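Local coordinates for protein pyruvate kinase (Cryptosporidium parvum, PDB 4DRS) that probably catalyses the final step of glycolysis, the transfer of phosphate from phosphoenolpyruvate to ADP that yields pyruvate and ATP, at residues V408-A413 and I441-P446; L210-D215 and G241-L246; L490-E493 and E498-D501; T46-T51 and N376-V381; S164-A169 and L173-L178. All blocks are in the same frame, centred on the assembly; numbering follows the deposited sequence.

Contact 1: V408-A413 and I441-P446; sequences VPEAIA and ISKYRP
Ala413, in the first turns of helix 408-422, and Ile441, near the end of helix 436-443, bring the two backbones closest, with 4.9 Å between their CA atoms. Here the packing is apolar: Ala413 CB rests against Ile441 CG1 at 4.0 Å, and Ile441 continues onto Val417 and strand 427-431. One turn earlier, Glu410 holds CG anti to its own N (chi1 -172°) and runs out extended, which carries OE2 to the ends of two side chains. Lys443, fully stretched and crossing it at about a right angle, sets NZ 2.8 Å from Glu410 OE2 in a salt bridge, on the syn side of the carboxylate but 34° out of its plane. The phenol of Tyr444 donates to the same oxygen, which lies near the plane of the ring at its edge; this bond is modelled very short, and its exact length is doubtful. Carboxylate and ring planes are 57° apart. The next residue, Arg445, forms a salt bridge through NH2 with Asp357, just before barrel strand 358-361. The lysine would probably favour the charged form of Glu410, with the phenol sharing the same oxygen.

Contact 2: L210-D215 and G241-L246; sequences LPIIGD and GADVQL
The carboxylate of Asp243 offers one face to Ile212, whose CG1 sits over the oxygens, 3.3 Å from Asp243 OD1 and 3.5 Å from Asp243 OD2, while Ile212 CG2 stands directly above Asp243 CG on the same face, 3.9 Å away. Methylene and methyl carbon together cover that face of the flat group. No hydrogen bond links the two segments. The polar partners of Asp243 lie elsewhere: OD2 accepts from the backbone N atoms of Gln239 and Asn240, the residues just before Gly241, and this holds the carboxylate in place against the isoleucine. With CG beside its own N (chi1 -63°), the acid is folded back toward those amides. The next residue, Ile213, reaches one turn further along helix 241-252. Its extended CG1 branch (chi2 172°) delivers CD1 to 3.7 Å from the carbonyl O of Asp243 and 4.0 Å from CG of Leu246, and these two aliphatic side chains meet tip to tip. Cys247 and Ile250 extend the same apolar surface, and Ile213 also touches Arg218 and Ile221 of helix 215-226. Gly214 then occupies the N-cap of that helix, its N bonded to Asp217 OD2. In the (beta/alpha)8 barrel of pyruvate kinase this is where the chain, returning from the domain inserted after the third barrel strand, enters the outer layer of helices and packs against the helix that follows the fourth strand, 232-235.

Contact 3: L490-E493 and E498-D501; sequences LAKE and ESGD
A single polar bridge at the protein surface joins the last turn of helix 480-493 to the turn that leads into strand 502-506, in the C-terminal alpha/beta domain. Lys492 and Ser499 make it: the ammonium NZ of Lys492 donates to Ser499 OG at 2.7 Å. The lysine leaves the helix extended and bends only at its end (chi4 72°), which swings NZ across to the turn. There Lys492 NZ also lies 3.2 Å from Ser499 N, but both are donors and no bond forms. Ser499 OG, placed beside its own backbone N, is also bonded to the carbonyl O of Pro526, so the hydroxyl links the helix to the C-terminal end of the chain. Gly500 and Asp501 add backbone bonds to Cys525. The turn itself is closed by Asp501 N to Glu498 O, 3.2 Å, and reinforced by Asp501, whose OD2 accepts from Glu498 N at 3.1 Å; that donor comes from the anti side of the carboxylate, 35° out of its plane. Ala491, which precedes the lysine, packs on Ile497 and on Tyr472 of strand 469-473. Residues Glu498 to Asp501 form a type II beta turn with glycine in its third position, where the positive phi of Gly500 suits this turn type.

Contact 4: T46-T51 and N376-V381; sequences TQIICT and NVMSRV
Met378 is the first residue of helix 371-386 within 376-381 to meet the barrel strand. With CG anti to N (chi1 -163°), it points its thioether inward, and a bend at the last torsion (chi3 78°) turns CE onto Ile48. There CE of Met378 lies 3.5 Å from Ile48 CG2 and 4.2 Å from Ile48 CG1, the two side chains running antiparallel alongside one another. The same methionine lies against Val359 and Leu361 of strand 358-361, and against Val348 of helix 342-354, so it ties helix 371-386 to the sheet and to helix 342-354. Ser379 follows. The CG1 branch of Ile48 is extended to its end (chi2 174°) and sets CD1 against the helix backbone itself, 3.7 Å from Ser379 CA and 3.8 Å from Ser379 CB. The hydroxyl of Ser379 is bonded not across this contact but to Arg44 NE, shortly before the strand begins. Next comes Arg380, whose NE forms a salt bridge with Glu304 of a neighbouring subunit. Val381 packs beside the same Glu304 of that subunit and on Met345. Strand 47-51 is the first of the eight in the barrel and helix 371-386 comes after the last, so the pair joins the beginning and end of the barrel. The chemistry is purely van der Waals across the interface: the buried side chains of Ile48 and Met378 fit together and Ser379 adds its carbons, while the hydroxyl of Ser379 and the guanidinium of Arg380 find partners elsewhere.

Contact 5: S164-A169 and L173-L178; sequences STVLIA and LSTQVL
Strands 165-168 and 173-180 form a beta hairpin, and Ile168 and Leu173 are its hydrogen-bonded pair nearest the connecting turn. Ile168 N reaches Leu173 O at 3.0 Å, and Leu173 N returns to Ile168 O at 3.1 Å; on the same face of the sheet their side chains extend together in one direction, with Ile168 CD1 3.5 Å from Leu173 CD2. Ala169, with positive backbone angles, starts the turn. Leu167 and Ser174 occupy the other face as a non-hydrogen-bonded pair, CD2 of the leucine touching OG of the serine at 3.6 Å. The hairpin belongs to the mixed sheet of the small domain that pyruvate kinases insert into the barrel; strand 201-202 flanks 165-168, and strand 184-188 flanks 173-180. The bond from Val166 N to Thr175 O is weak. Val166 O, by contrast, accepts twice from Thr175: its N at 3.1 Å and its OG1 at 2.9 Å arrive from opposite faces of the carbonyl plane. A chi1 of 56° places that hydroxyl between N and C of Thr175, within range of the neighbouring strand. At the open end Val177 N donates to Ser164 O at 3.0 Å, nearly straight (166°), and Val177 CG2 is in apolar contact with Val166 CG2, 4.2 Å away.

Overall arrangement
The five contacts spread over three parts of the chain. Contact 5 lies in the inserted small domain, contacts 2 and 4 in the barrel, and contacts 1 and 3 in the C-terminal alpha/beta domain, with 62 Å between the centres of contacts 3 and 5. Contact 4 closes a long loop of sequence that contains contacts 2 and 5. It also comes near the C-terminal domain: its nearest atoms are about 7 Å from those of contact 1. The contacts nearest to ADP-binding residues still do not touch them, and no ADP is bound here: Ile48 of contact 4 is about 10 Å from Arg74, and Ile168 of contact 5 about 9 Å from Arg116, between side chains. Contacts 1, 2 and 3 lie away from those residues.

Contact 1: V408-A413 and I441-P446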
# COMPACT_ATOMS: atom_id res chain seq x y z
N VAL A 408 27.04 0.26 -6.29
CA VAL A 408 26.99 1.73 -6.35
C VAL A 408 26.29 2.24 -7.62
O VAL A 408 25.35 3.04 -7.52
CB VAL A 408 28.39 2.37 -6.16
CG1 VAL A 408 28.40 3.82 -6.63
CG2 VAL A 408 28.82 2.28 -4.71
N PRO A 409 26.73 1.78 -8.82
CA PRO A 409 26.09 2.26 -10.05
C PRO A 409 24.57 2.10 -10.07
O PRO A 409 23.87 2.99 -10.54
CB PRO A 409 26.75 1.41 -11.14
CG PRO A 409 28.11 1.10 -10.59
CD PRO A 409 27.89 0.91 -9.11
N GLU A 410 24.07 0.98 -9.57
CA GLU A 410 22.63 0.75 -9.56
C GLU A 410 21.91 1.67 -8.57
O GLU A 410 20.79 2.13 -8.84
CB GLU A 410 22.28 -0.72 -9.31
CG GLU A 410 20.79 -1.02 -9.49
CD GLU A 410 20.47 -2.51 -9.57
OE1 GLU A 410 21.40 -3.34 -9.48
OE2 GLU A 410 19.28 -2.83 -9.73
N ALA A 411 22.54 1.93 -7.43
CA ALA A 411 21.98 2.85 -6.44
C ALA A 411 21.89 4.27 -7.01
O ALA A 411 20.88 4.94 -6.83
CB ALA A 411 22.81 2.83 -5.17
N ILE A 412 22.94 4.72 -7.70
CA ILE A 412 22.94 6.02 -8.36
C ILE A 412 21.80 6.10 -9.38
O ILE A 412 21.10 7.12 -9.47
CB ILE A 412 24.29 6.34 -9.04
CG1 ILE A 412 25.45 6.35 -8.02
CG2 ILE A 412 24.24 7.66 -9.80
CD1 ILE A 412 25.44 7.51 -7.03
N ALA A 413 21.61 5.01 -10.13
CA ALA A 413 20.55 4.92 -11.14
C ALA A 413 19.17 5.13 -10.54
O ALA A 413 18.39 5.93 -11.05
CB ALA A 413 20.62 3.59 -11.88
N ILE A 441 19.56 2.79 -15.52
CA ILE A 441 18.50 3.80 -15.44
C ILE A 441 17.26 3.27 -16.17
O ILE A 441 16.14 3.38 -15.66
CB ILE A 441 18.93 5.18 -15.99
CG1 ILE A 441 20.12 5.73 -15.20
CG2 ILE A 441 17.77 6.17 -15.94
CD1 ILE A 441 20.79 6.92 -15.84
N SER A 442 17.48 2.67 -17.35
CA SER A 442 16.40 2.08 -18.16
C SER A 442 15.62 1.00 -17.42
O SER A 442 14.40 0.91 -17.54
CB SER A 442 16.98 1.51 -19.46
OG SER A 442 15.94 1.04 -20.31
N LYS A 443 16.34 0.19 -16.64
CA LYS A 443 15.76 -0.84 -15.79
C LYS A 443 14.70 -0.29 -14.82
O LYS A 443 13.73 -0.98 -14.49
CB LYS A 443 16.88 -1.53 -15.01
CG LYS A 443 16.44 -2.62 -14.04
CD LYS A 443 17.62 -3.16 -13.25
CE LYS A 443 17.17 -4.20 -12.24
NZ LYS A 443 18.34 -4.77 -11.50
N TYR A 444 14.87 0.96 -14.38
CA TYR A 444 13.94 1.52 -13.40
C TYR A 444 12.82 2.36 -14.01
O TYR A 444 12.06 3.00 -13.29
CB TYR A 444 14.68 2.24 -12.27
CG TYR A 444 15.39 1.25 -11.39
CD1 TYR A 444 14.71 0.63 -10.33
CD2 TYR A 444 16.71 0.88 -11.64
CE1 TYR A 444 15.35 -0.31 -9.54
CE2 TYR A 444 17.35 -0.06 -10.85
CZ TYR A 444 16.67 -0.65 -9.80
OH TYR A 444 17.29 -1.58 -9.01
N ARG A 445 12.75 2.32 -15.34
CA ARG A 445 11.61 2.82 -16.12
C ARG A 445 11.17 4.26 -15.82
O ARG A 445 10.01 4.50 -15.47
CB ARG A 445 10.41 1.86 -16.01
CG ARG A 445 10.62 0.50 -16.67
CD ARG A 445 10.74 0.62 -18.18
NE ARG A 445 10.64 -0.68 -18.85
CZ ARG A 445 11.68 -1.39 -19.30
NH1 ARG A 445 12.92 -0.93 -19.16
NH2 ARG A 445 11.47 -2.56 -19.89
N PRO A 446 12.09 5.22 -15.96
CA PRO A 446 11.70 6.61 -15.70
C PRO A 446 10.71 7.11 -16.75
O PRO A 446 10.72 6.65 -17.89
CB PRO A 446 13.02 7.37 -15.84
CG PRO A 446 13.83 6.55 -16.78
CD PRO A 446 13.47 5.12 -16.46

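Contact 2: L210-D215 and G241-L246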
# COMPACT_ATOMS: atom_id res chain seq x y z
N LEU A 210 20.85 -31.54 -34.79
CA LEU A 210 21.60 -30.39 -35.29
C LEU A 210 22.16 -29.56 -34.13
O LEU A 210 21.52 -29.48 -33.07
CB LEU A 210 20.73 -29.52 -36.20
CG LEU A 210 20.37 -30.03 -37.61
CD1 LEU A 210 19.38 -29.08 -38.28
CD2 LEU A 210 21.60 -30.22 -38.49
N PRO A 211 23.34 -28.95 -34.31
CA PRO A 211 23.86 -28.07 -33.26
C PRO A 211 23.10 -26.74 -33.22
O PRO A 211 22.54 -26.31 -34.24
CB PRO A 211 25.32 -27.84 -33.66
CG PRO A 211 25.52 -28.49 -34.99
CD PRO A 211 24.18 -28.92 -35.52
N ILE A 212 23.09 -26.10 -32.06
CA ILE A 212 22.50 -24.77 -31.93
C ILE A 212 23.35 -23.77 -32.71
O ILE A 212 22.83 -22.91 -33.42
CB ILE A 212 22.35 -24.36 -30.44
CG1 ILE A 212 21.52 -25.41 -29.67
CG2 ILE A 212 21.76 -22.96 -30.31
CD1 ILE A 212 20.16 -25.76 -30.27
N ILE A 213 24.67 -23.89 -32.58
CA ILE A 213 25.59 -23.12 -33.39
C ILE A 213 26.37 -24.10 -34.27
O ILE A 213 27.33 -24.72 -33.82
CB ILE A 213 26.54 -22.25 -32.52
CG1 ILE A 213 25.75 -21.45 -31.49
CG2 ILE A 213 27.38 -21.32 -33.38
CD1 ILE A 213 26.61 -20.72 -30.47
N GLY A 214 25.93 -24.25 -35.51
CA GLY A 214 26.58 -25.14 -36.46
C GLY A 214 27.79 -24.50 -37.11
O GLY A 214 28.28 -23.46 -36.66
N ASP A 215 28.26 -25.11 -38.20
CA ASP A 215 29.42 -24.60 -38.92
C ASP A 215 29.12 -23.28 -39.64
O ASP A 215 29.94 -22.36 -39.61
CB ASP A 215 29.94 -25.64 -39.91
CG ASP A 215 31.28 -25.26 -40.48
OD1 ASP A 215 31.32 -24.82 -41.65
OD2 ASP A 215 32.29 -25.36 -39.75
N GLY A 241 22.09 -22.55 -21.06
CA GLY A 241 23.22 -21.64 -20.86
C GLY A 241 24.49 -22.03 -21.60
O GLY A 241 25.31 -21.17 -21.92
N ALA A 242 24.65 -23.32 -21.86
CA ALA A 242 25.81 -23.83 -22.58
C ALA A 242 25.86 -23.34 -24.02
O ALA A 242 26.95 -23.15 -24.58
CB ALA A 242 25.85 -25.35 -22.53
N ASP A 243 24.68 -23.13 -24.62
CA ASP A 243 24.58 -22.55 -25.96
C ASP A 243 25.13 -21.13 -25.97
O ASP A 243 25.87 -20.75 -26.88
CB ASP A 243 23.13 -22.55 -26.46
CG ASP A 243 22.55 -23.95 -26.61
OD1 ASP A 243 23.30 -24.89 -26.94
OD2 ASP A 243 21.32 -24.09 -26.43
N VAL A 244 24.76 -20.35 -24.95
CA VAL A 244 25.23 -18.98 -24.79
C VAL A 244 26.75 -18.96 -24.57
O VAL A 244 27.46 -18.16 -25.18
CB VAL A 244 24.50 -18.25 -23.63
CG1 VAL A 244 24.95 -16.80 -23.53
CG2 VAL A 244 22.99 -18.31 -23.82
N GLN A 245 27.23 -19.86 -23.71
CA GLN A 245 28.66 -19.96 -23.38
C GLN A 245 29.54 -20.37 -24.55
O GLN A 245 30.69 -19.93 -24.64
CB GLN A 245 28.89 -20.88 -22.17
CG GLN A 245 28.76 -20.16 -20.84
CD GLN A 245 28.81 -21.10 -19.64
OE1 GLN A 245 28.05 -22.07 -19.57
NE2 GLN A 245 29.69 -20.80 -18.69
N LEU A 246 29.02 -21.20 -25.45
CA LEU A 246 29.71 -21.52 -26.69
C LEU A 246 29.93 -20.25 -27.52
O LEU A 246 31.02 -20.01 -28.04
CB LEU A 246 28.97 -22.59 -27.50
CG LEU A 246 29.52 -22.97 -28.89
CD1 LEU A 246 30.98 -23.40 -28.85
CD2 LEU A 246 28.66 -24.05 -29.54

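Contact 3: L490-E493 and E498-D501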
# COMPACT_ATOMS: atom_id res chain seq x y z
N LEU A 490 21.71 20.59 -27.33
CA LEU A 490 21.25 19.69 -28.39
C LEU A 490 19.83 19.19 -28.11
O LEU A 490 19.01 19.12 -29.02
CB LEU A 490 22.22 18.53 -28.60
CG LEU A 490 22.00 17.54 -29.75
CD1 LEU A 490 21.75 18.24 -31.08
CD2 LEU A 490 23.18 16.59 -29.88
N ALA A 491 19.54 18.87 -26.84
CA ALA A 491 18.21 18.41 -26.45
C ALA A 491 17.15 19.51 -26.57
O ALA A 491 16.00 19.23 -26.91
CB ALA A 491 18.23 17.84 -25.04
N LYS A 492 17.56 20.74 -26.28
CA LYS A 492 16.70 21.91 -26.47
C LYS A 492 16.36 22.08 -27.95
O LYS A 492 15.21 22.32 -28.31
CB LYS A 492 17.37 23.18 -25.92
CG LYS A 492 16.45 24.38 -25.78
CD LYS A 492 17.20 25.59 -25.24
CE LYS A 492 16.38 26.87 -25.33
NZ LYS A 492 15.26 26.92 -24.34
N GLU A 493 17.38 21.93 -28.81
CA GLU A 493 17.23 21.99 -30.27
C GLU A 493 16.28 20.90 -30.80
O GLU A 493 15.56 21.12 -31.77
CB GLU A 493 18.60 21.89 -30.95
CG GLU A 493 18.58 21.79 -32.47
CD GLU A 493 19.97 21.61 -33.07
OE1 GLU A 493 20.80 22.54 -32.96
OE2 GLU A 493 20.22 20.54 -33.68
N GLU A 498 13.15 22.43 -22.30
CA GLU A 498 13.04 23.89 -22.43
C GLU A 498 13.83 24.60 -21.33
O GLU A 498 14.22 23.98 -20.34
CB GLU A 498 11.58 24.32 -22.38
CG GLU A 498 10.68 23.65 -23.41
CD GLU A 498 9.21 23.95 -23.19
OE1 GLU A 498 8.71 23.73 -22.07
OE2 GLU A 498 8.55 24.40 -24.15
N SER A 499 14.06 25.90 -21.51
CA SER A 499 14.73 26.73 -20.51
C SER A 499 13.95 26.72 -19.20
O SER A 499 12.72 26.77 -19.20
CB SER A 499 14.91 28.16 -21.01
OG SER A 499 15.87 28.22 -22.04
N GLY A 500 14.67 26.64 -18.08
CA GLY A 500 14.05 26.60 -16.76
C GLY A 500 13.67 25.20 -16.28
O GLY A 500 13.42 25.01 -15.09
N ASP A 501 13.63 24.24 -17.20
CA ASP A 501 13.35 22.84 -16.85
C ASP A 501 14.54 22.17 -16.17
O ASP A 501 15.70 22.51 -16.44
CB ASP A 501 12.95 22.04 -18.09
CG ASP A 501 11.58 22.42 -18.63
OD1 ASP A 501 10.77 23.03 -17.89
OD2 ASP A 501 11.30 22.09 -19.81

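Contact 4: T46-T51 and N376-V381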
# COMPACT_ATOMS: atom_id res chain seq x y z
N THR A 46 9.88 2.67 -26.26
CA THR A 46 10.11 1.33 -26.76
C THR A 46 10.86 1.37 -28.09
O THR A 46 10.47 2.08 -29.01
CB THR A 46 8.79 0.56 -26.91
OG1 THR A 46 8.04 0.66 -25.69
CG2 THR A 46 9.05 -0.93 -27.21
N GLN A 47 11.94 0.61 -28.15
CA GLN A 47 12.78 0.55 -29.34
C GLN A 47 12.13 -0.33 -30.40
O GLN A 47 11.37 -1.24 -30.09
CB GLN A 47 14.17 0.03 -28.98
CG GLN A 47 14.87 0.80 -27.87
CD GLN A 47 15.44 2.14 -28.31
OE1 GLN A 47 15.19 2.62 -29.42
NE2 GLN A 47 16.22 2.77 -27.43
N ILE A 48 12.45 -0.04 -31.66
CA ILE A 48 11.86 -0.77 -32.78
C ILE A 48 12.95 -1.41 -33.63
O ILE A 48 13.85 -0.73 -34.13
CB ILE A 48 10.97 0.14 -33.65
CG1 ILE A 48 9.72 0.58 -32.87
CG2 ILE A 48 10.57 -0.56 -34.94
CD1 ILE A 48 8.85 1.58 -33.60
N ILE A 49 12.85 -2.73 -33.77
CA ILE A 49 13.71 -3.50 -34.66
C ILE A 49 12.96 -3.79 -35.97
O ILE A 49 11.81 -4.23 -35.94
CB ILE A 49 14.16 -4.83 -34.02
CG1 ILE A 49 14.90 -4.57 -32.70
CG2 ILE A 49 15.03 -5.63 -34.98
CD1 ILE A 49 15.33 -5.83 -31.97
N CYS A 50 13.62 -3.53 -37.10
CA CYS A 50 13.06 -3.85 -38.42
C CYS A 50 13.94 -4.84 -39.13
O CYS A 50 15.16 -4.69 -39.18
CB CYS A 50 12.92 -2.60 -39.30
SG CYS A 50 11.87 -1.31 -38.63
N THR A 51 13.31 -5.87 -39.69
CA THR A 51 14.02 -6.87 -40.48
C THR A 51 14.17 -6.34 -41.89
O THR A 51 13.19 -5.94 -42.53
CB THR A 51 13.25 -8.20 -40.50
OG1 THR A 51 13.01 -8.62 -39.15
CG2 THR A 51 14.06 -9.27 -41.24
N ASN A 376 5.53 3.01 -38.88
CA ASN A 376 4.91 4.24 -38.42
C ASN A 376 3.72 3.97 -37.49
O ASN A 376 3.60 4.59 -36.44
CB ASN A 376 4.50 5.09 -39.62
CG ASN A 376 4.14 6.50 -39.22
OD1 ASN A 376 2.99 6.79 -38.87
ND2 ASN A 376 5.11 7.40 -39.27
N VAL A 377 2.87 3.03 -37.90
CA VAL A 377 1.77 2.54 -37.07
C VAL A 377 2.29 1.97 -35.74
O VAL A 377 1.83 2.37 -34.66
CB VAL A 377 0.93 1.50 -37.85
CG1 VAL A 377 0.11 0.61 -36.92
CG2 VAL A 377 0.04 2.20 -38.86
N MET A 378 3.26 1.05 -35.82
CA MET A 378 3.83 0.40 -34.64
C MET A 378 4.39 1.43 -33.66
O MET A 378 4.19 1.33 -32.45
CB MET A 378 4.90 -0.62 -35.05
CG MET A 378 5.25 -1.62 -33.95
SD MET A 378 6.06 -3.14 -34.51
CE MET A 378 7.74 -2.57 -34.78
N SER A 379 5.09 2.43 -34.21
CA SER A 379 5.68 3.50 -33.42
C SER A 379 4.64 4.30 -32.63
O SER A 379 4.82 4.56 -31.43
CB SER A 379 6.49 4.44 -34.33
OG SER A 379 7.06 5.50 -33.59
N ARG A 380 3.56 4.68 -33.30
CA ARG A 380 2.48 5.45 -32.68
C ARG A 380 1.77 4.64 -31.60
O ARG A 380 1.47 5.17 -30.52
CB ARG A 380 1.48 5.92 -33.75
CG ARG A 380 2.13 6.60 -34.95
CD ARG A 380 1.70 8.04 -35.14
NE ARG A 380 0.29 8.15 -35.53
CZ ARG A 380 -0.19 7.82 -36.74
NH1 ARG A 380 0.60 7.36 -37.69
NH2 ARG A 380 -1.49 7.96 -36.97
N VAL A 381 1.53 3.36 -31.88
CA VAL A 381 0.96 2.43 -30.90
C VAL A 381 1.80 2.38 -29.63
O VAL A 381 1.27 2.51 -28.52
CB VAL A 381 0.77 1.01 -31.47
CG1 VAL A 381 0.42 0.02 -30.36
CG2 VAL A 381 -0.30 1.01 -32.54

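Contact 5: S164-A169 and L173-L178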
# COMPACT_ATOMS: atom_id res chain seq x y z
N SER A 164 5.71 -41.68 -37.98
CA SER A 164 6.03 -40.30 -37.57
C SER A 164 5.41 -39.28 -38.52
O SER A 164 5.24 -39.55 -39.71
CB SER A 164 7.54 -40.08 -37.49
OG SER A 164 8.13 -40.89 -36.48
N THR A 165 5.09 -38.10 -37.98
CA THR A 165 4.53 -37.02 -38.78
C THR A 165 5.59 -35.97 -39.13
O THR A 165 6.37 -35.55 -38.28
CB THR A 165 3.33 -36.34 -38.08
OG1 THR A 165 3.73 -35.85 -36.80
CG2 THR A 165 2.18 -37.33 -37.90
N VAL A 166 5.63 -35.58 -40.40
CA VAL A 166 6.56 -34.56 -40.88
C VAL A 166 5.76 -33.35 -41.35
O VAL A 166 4.88 -33.47 -42.21
CB VAL A 166 7.45 -35.09 -42.03
CG1 VAL A 166 8.49 -34.05 -42.43
CG2 VAL A 166 8.14 -36.39 -41.63
N LEU A 167 6.06 -32.19 -40.77
CA LEU A 167 5.35 -30.95 -41.10
C LEU A 167 6.20 -30.02 -41.96
O LEU A 167 7.38 -29.81 -41.67
CB LEU A 167 4.89 -30.22 -39.84
CG LEU A 167 3.88 -30.93 -38.92
CD1 LEU A 167 3.61 -30.08 -37.68
CD2 LEU A 167 2.57 -31.25 -39.64
N ILE A 168 5.60 -29.47 -43.00
CA ILE A 168 6.30 -28.56 -43.91
C ILE A 168 5.58 -27.21 -43.96
O ILE A 168 4.35 -27.15 -43.96
CB ILE A 168 6.48 -29.17 -45.32
CG1 ILE A 168 7.26 -30.49 -45.21
CG2 ILE A 168 7.19 -28.20 -46.25
CD1 ILE A 168 7.33 -31.30 -46.49
N ALA A 169 6.38 -26.13 -44.00
CA ALA A 169 5.89 -24.74 -44.02
C ALA A 169 5.04 -24.37 -42.80
O ALA A 169 4.03 -23.68 -42.92
CB ALA A 169 5.16 -24.44 -45.33
N LEU A 173 1.93 -28.62 -45.15
CA LEU A 173 1.97 -29.97 -45.68
C LEU A 173 2.22 -30.97 -44.56
O LEU A 173 3.35 -31.13 -44.09
CB LEU A 173 3.04 -30.08 -46.78
CG LEU A 173 3.24 -31.43 -47.49
CD1 LEU A 173 1.97 -31.88 -48.20
CD2 LEU A 173 4.39 -31.32 -48.47
N SER A 174 1.14 -31.62 -44.12
CA SER A 174 1.20 -32.64 -43.08
C SER A 174 1.30 -34.02 -43.73
O SER A 174 0.46 -34.38 -44.56
CB SER A 174 -0.02 -32.55 -42.17
OG SER A 174 0.09 -33.46 -41.08
N THR A 175 2.33 -34.77 -43.35
CA THR A 175 2.58 -36.08 -43.93
C THR A 175 2.81 -37.14 -42.85
O THR A 175 2.83 -36.83 -41.66
CB THR A 175 3.79 -36.06 -44.89
OG1 THR A 175 4.95 -35.56 -44.20
CG2 THR A 175 3.52 -35.19 -46.11
N GLN A 176 2.97 -38.39 -43.28
CA GLN A 176 3.23 -39.50 -42.37
C GLN A 176 4.14 -40.52 -43.05
O GLN A 176 3.86 -40.97 -44.16
CB GLN A 176 1.91 -40.15 -41.94
CG GLN A 176 2.04 -41.13 -40.79
CD GLN A 176 0.72 -41.79 -40.44
OE1 GLN A 176 0.01 -42.30 -41.31
NE2 GLN A 176 0.38 -41.79 -39.15
N VAL A 177 5.22 -40.88 -42.36
CA VAL A 177 6.24 -41.77 -42.92
C VAL A 177 5.68 -43.15 -43.26
O VAL A 177 4.98 -43.77 -42.45
CB VAL A 177 7.45 -41.92 -41.96
CG1 VAL A 177 8.55 -42.74 -42.60
CG2 VAL A 177 7.98 -40.55 -41.55
N LEU A 178 5.98 -43.61 -44.47
CA LEU A 178 5.60 -44.94 -44.94
C LEU A 178 6.82 -45.84 -45.10
O LEU A 178 6.73 -47.05 -44.92
CB LEU A 178 4.84 -44.86 -46.27
CG LEU A 178 3.55 -44.04 -46.36
CD1 LEU A 178 3.08 -44.02 -47.81
CD2 LEU A 178 2.46 -44.59 -45.45